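2-dehydropantoate 2-reductase (Bacillus subtilis, PDB 3EGO) probably catalyses the NADPH-dependent reduction of ketopantoate (2-dehydropantoate) to pantoate, the second step from 3-methyl-2-oxobutanoate toward pantothenate. Local coordinates at residues V27-R33 / C58-I64. Coordinates in Å, arbitrary orientation, origin at the centre of the assembly. Residues are numbered along the deposited sequence.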
loop_
_atom_site.group_PDB
_atom_site.type_symbol
_atom_site.label_atom_id
_atom_site.label_comp_id
_atom_site.label_asym_id
_atom_site.label_seq_id
_atom_site.Cartn_x
_atom_site.Cartn_y
_atom_site.Cartn_z
ATOM N N VAL A 27 -36.647 3.435 -23.033
ATOM C CA VAL A 27 -35.525 2.890 -22.256
ATOM C C VAL A 27 -35.980 1.892 -21.205
ATOM O O VAL A 27 -36.999 2.085 -20.549
ATOM C CB VAL A 27 -34.729 4.031 -21.538
ATOM C CG1 VAL A 27 -33.614 3.466 -20.695
ATOM C CG2 VAL A 27 -34.187 5.012 -22.566
ATOM N N THR A 28 -35.202 0.829 -21.080
ATOM C CA THR A 28 -35.280 -0.088 -19.962
ATOM C C THR A 28 -33.918 -0.174 -19.308
ATOM O O THR A 28 -32.907 -0.384 -19.993
ATOM C CB THR A 28 -35.590 -1.489 -20.459
ATOM O OG1 THR A 28 -36.674 -1.411 -21.420
ATOM C CG2 THR A 28 -35.979 -2.408 -19.293
ATOM N N VAL A 29 -33.901 -0.056 -17.978
ATOM C CA VAL A 29 -32.698 -0.324 -17.203
ATOM C C VAL A 29 -32.716 -1.773 -16.772
ATOM O O VAL A 29 -33.696 -2.220 -16.161
ATOM C CB VAL A 29 -32.665 0.595 -15.983
ATOM C CG1 VAL A 29 -31.429 0.324 -15.081
ATOM C CG2 VAL A 29 -32.638 2.029 -16.493
ATOM N N VAL A 30 -31.670 -2.507 -17.136
ATOM C CA VAL A 30 -31.534 -3.909 -16.759
ATOM C C VAL A 30 -30.591 -3.923 -15.561
ATOM O O VAL A 30 -29.392 -3.637 -15.687
ATOM C CB VAL A 30 -30.967 -4.756 -17.930
ATOM C CG1 VAL A 30 -30.710 -6.214 -17.493
ATOM C CG2 VAL A 30 -31.865 -4.665 -19.155
ATOM N N THR A 31 -31.169 -4.174 -14.388
ATOM C CA THR A 31 -30.465 -4.106 -13.103
ATOM C C THR A 31 -30.328 -5.534 -12.579
ATOM O O THR A 31 -31.187 -6.359 -12.813
ATOM C CB THR A 31 -31.285 -3.304 -12.039
ATOM O OG1 THR A 31 -32.544 -3.944 -11.792
ATOM C CG2 THR A 31 -31.585 -1.890 -12.487
ATOM N N ARG A 32 -29.269 -5.833 -11.841
ATOM C CA ARG A 32 -29.149 -7.177 -11.282
ATOM C C ARG A 32 -30.107 -7.411 -10.096
ATOM O O ARG A 32 -30.532 -8.552 -9.863
ATOM C CB ARG A 32 -27.699 -7.493 -10.888
ATOM C CG ARG A 32 -27.281 -6.978 -9.500
ATOM C CD ARG A 32 -26.119 -7.789 -8.953
ATOM N NE ARG A 32 -26.510 -9.144 -8.546
ATOM C CZ ARG A 32 -25.741 -10.225 -8.700
ATOM N NH1 ARG A 32 -24.549 -10.120 -9.275
ATOM N NH2 ARG A 32 -26.163 -11.415 -8.293
ATOM N N ARG A 33 -30.468 -6.343 -9.373
ATOM C CA ARG A 33 -31.418 -6.468 -8.226
ATOM C C ARG A 33 -32.884 -6.120 -8.544
ATOM O O ARG A 33 -33.212 -4.999 -8.956
ATOM C CB ARG A 33 -30.942 -5.648 -7.032
ATOM C CG ARG A 33 -29.483 -5.876 -6.692
ATOM C CD ARG A 33 -28.956 -4.793 -5.765
ATOM N NE ARG A 33 -28.649 -3.518 -6.427
ATOM C CZ ARG A 33 -29.271 -2.363 -6.175
ATOM N NH1 ARG A 33 -30.256 -2.291 -5.286
ATOM N NH2 ARG A 33 -28.906 -1.271 -6.812
ATOM N N CYS A 58 -39.266 5.159 -16.972
ATOM C CA CYS A 58 -38.322 4.223 -17.576
ATOM C C CYS A 58 -38.819 2.815 -17.252
ATOM O O CYS A 58 -39.347 2.616 -16.171
ATOM C CB CYS A 58 -36.957 4.461 -16.888
ATOM S SG CYS A 58 -35.541 3.643 -17.544
ATOM N N SER A 59 -38.599 1.842 -18.134
ATOM C CA SER A 59 -38.857 0.442 -17.759
ATOM C C SER A 59 -37.605 -0.135 -17.115
ATOM O O SER A 59 -36.522 0.464 -17.193
ATOM C CB SER A 59 -39.287 -0.409 -18.964
ATOM O OG SER A 59 -40.352 0.227 -19.640
ATOM N N ALA A 60 -37.746 -1.286 -16.463
ATOM C CA ALA A 60 -36.623 -1.946 -15.832
ATOM C C ALA A 60 -36.816 -3.469 -15.820
ATOM O O ALA A 60 -37.937 -3.969 -15.944
ATOM C CB ALA A 60 -36.406 -1.402 -14.436
ATOM N N ASP A 61 -35.734 -4.203 -15.680
ATOM C CA ASP A 61 -35.799 -5.648 -15.723
ATOM C C ASP A 61 -34.513 -6.164 -15.122
ATOM O O ASP A 61 -33.583 -5.390 -14.912
ATOM C CB ASP A 61 -35.909 -6.120 -17.170
ATOM C CG ASP A 61 -36.750 -7.374 -17.319
ATOM O OD1 ASP A 61 -37.680 -7.337 -18.166
ATOM O OD2 ASP A 61 -36.476 -8.375 -16.598
ATOM N N THR A 62 -34.457 -7.476 -14.860
ATOM C CA THR A 62 -33.298 -8.080 -14.250
ATOM C C THR A 62 -32.665 -8.978 -15.293
ATOM O O THR A 62 -31.655 -9.618 -15.066
ATOM C CB THR A 62 -33.691 -8.863 -12.975
ATOM O OG1 THR A 62 -34.841 -9.656 -13.248
ATOM C CG2 THR A 62 -34.059 -7.890 -11.850
ATOM N N SER A 63 -33.260 -8.975 -16.471
ATOM C CA SER A 63 -32.683 -9.729 -17.562
ATOM C C SER A 63 -32.938 -9.023 -18.880
ATOM O O SER A 63 -33.846 -8.202 -19.001
ATOM C CB SER A 63 -33.264 -11.145 -17.565
ATOM O OG SER A 63 -34.676 -11.054 -17.726
ATOM N N ILE A 64 -32.101 -9.326 -19.861
ATOM C CA ILE A 64 -32.290 -8.804 -21.212
ATOM C C ILE A 64 -33.316 -9.717 -21.864
ATOM O O ILE A 64 -33.009 -10.841 -22.267
ATOM C CB ILE A 64 -30.981 -8.839 -22.036
ATOM C CG1 ILE A 64 -29.862 -8.099 -21.299
ATOM C CG2 ILE A 64 -31.178 -8.232 -23.456
ATOM C CD1 ILE A 64 -28.523 -8.284 -21.925
#
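Strands 27-30 and 59-61 run side by side in the same direction, their short axes 4.1 Å apart at closest approach and inclined by 28°. T28 pairs with S59, V29 with A60 and V30 with D61 in parallel register. Four backbone hydrogen bonds hold them: S59 N to V27 O (2.9 Å), V29 N to S59 O (2.8 Å), D61 N to V29 O (2.9 Å) and T31 N to D61 O (2.8 Å). S59, V29 and D61 thus each use both N and O across the seam, while on the other edge T28 bonds to I5 and I7, and V30 to I7 and G9, along strand 4-8 and its end.

On one face V29 CG2 lies 3.5 Å from C58 SG, which also meets V27 CG1 at 3.7 Å; V27 and V29 continue onto helix 12-22, and C58 onto I40 of helix 34-43. The opposite face carries T28, S59, V30 and D61. Here T28 CG2 sits 3.5 Å from A60 N, and V30 CG1 comes within 4.3 Å of I64 CG1 as the chain after D61 turns across this face. D61 OD2 shapes that bend by accepting T62 N (2.8 Å) and S63 N (3.3 Å), the latter closing an Asx turn. Next door, T31 OG1 donates to R33 O (3.1 Å); R33, the N-cap of helix 34-43, forms salt bridges with E35 and D131.

Strand 26-30 thereby lies between strands 4-8 and 52-61, parallel to both, in the sheet of a Rossmann-type NADP-binding domain, with V29 next to G10 of the glycine-rich loop, a probable NADP(+)-binding residue.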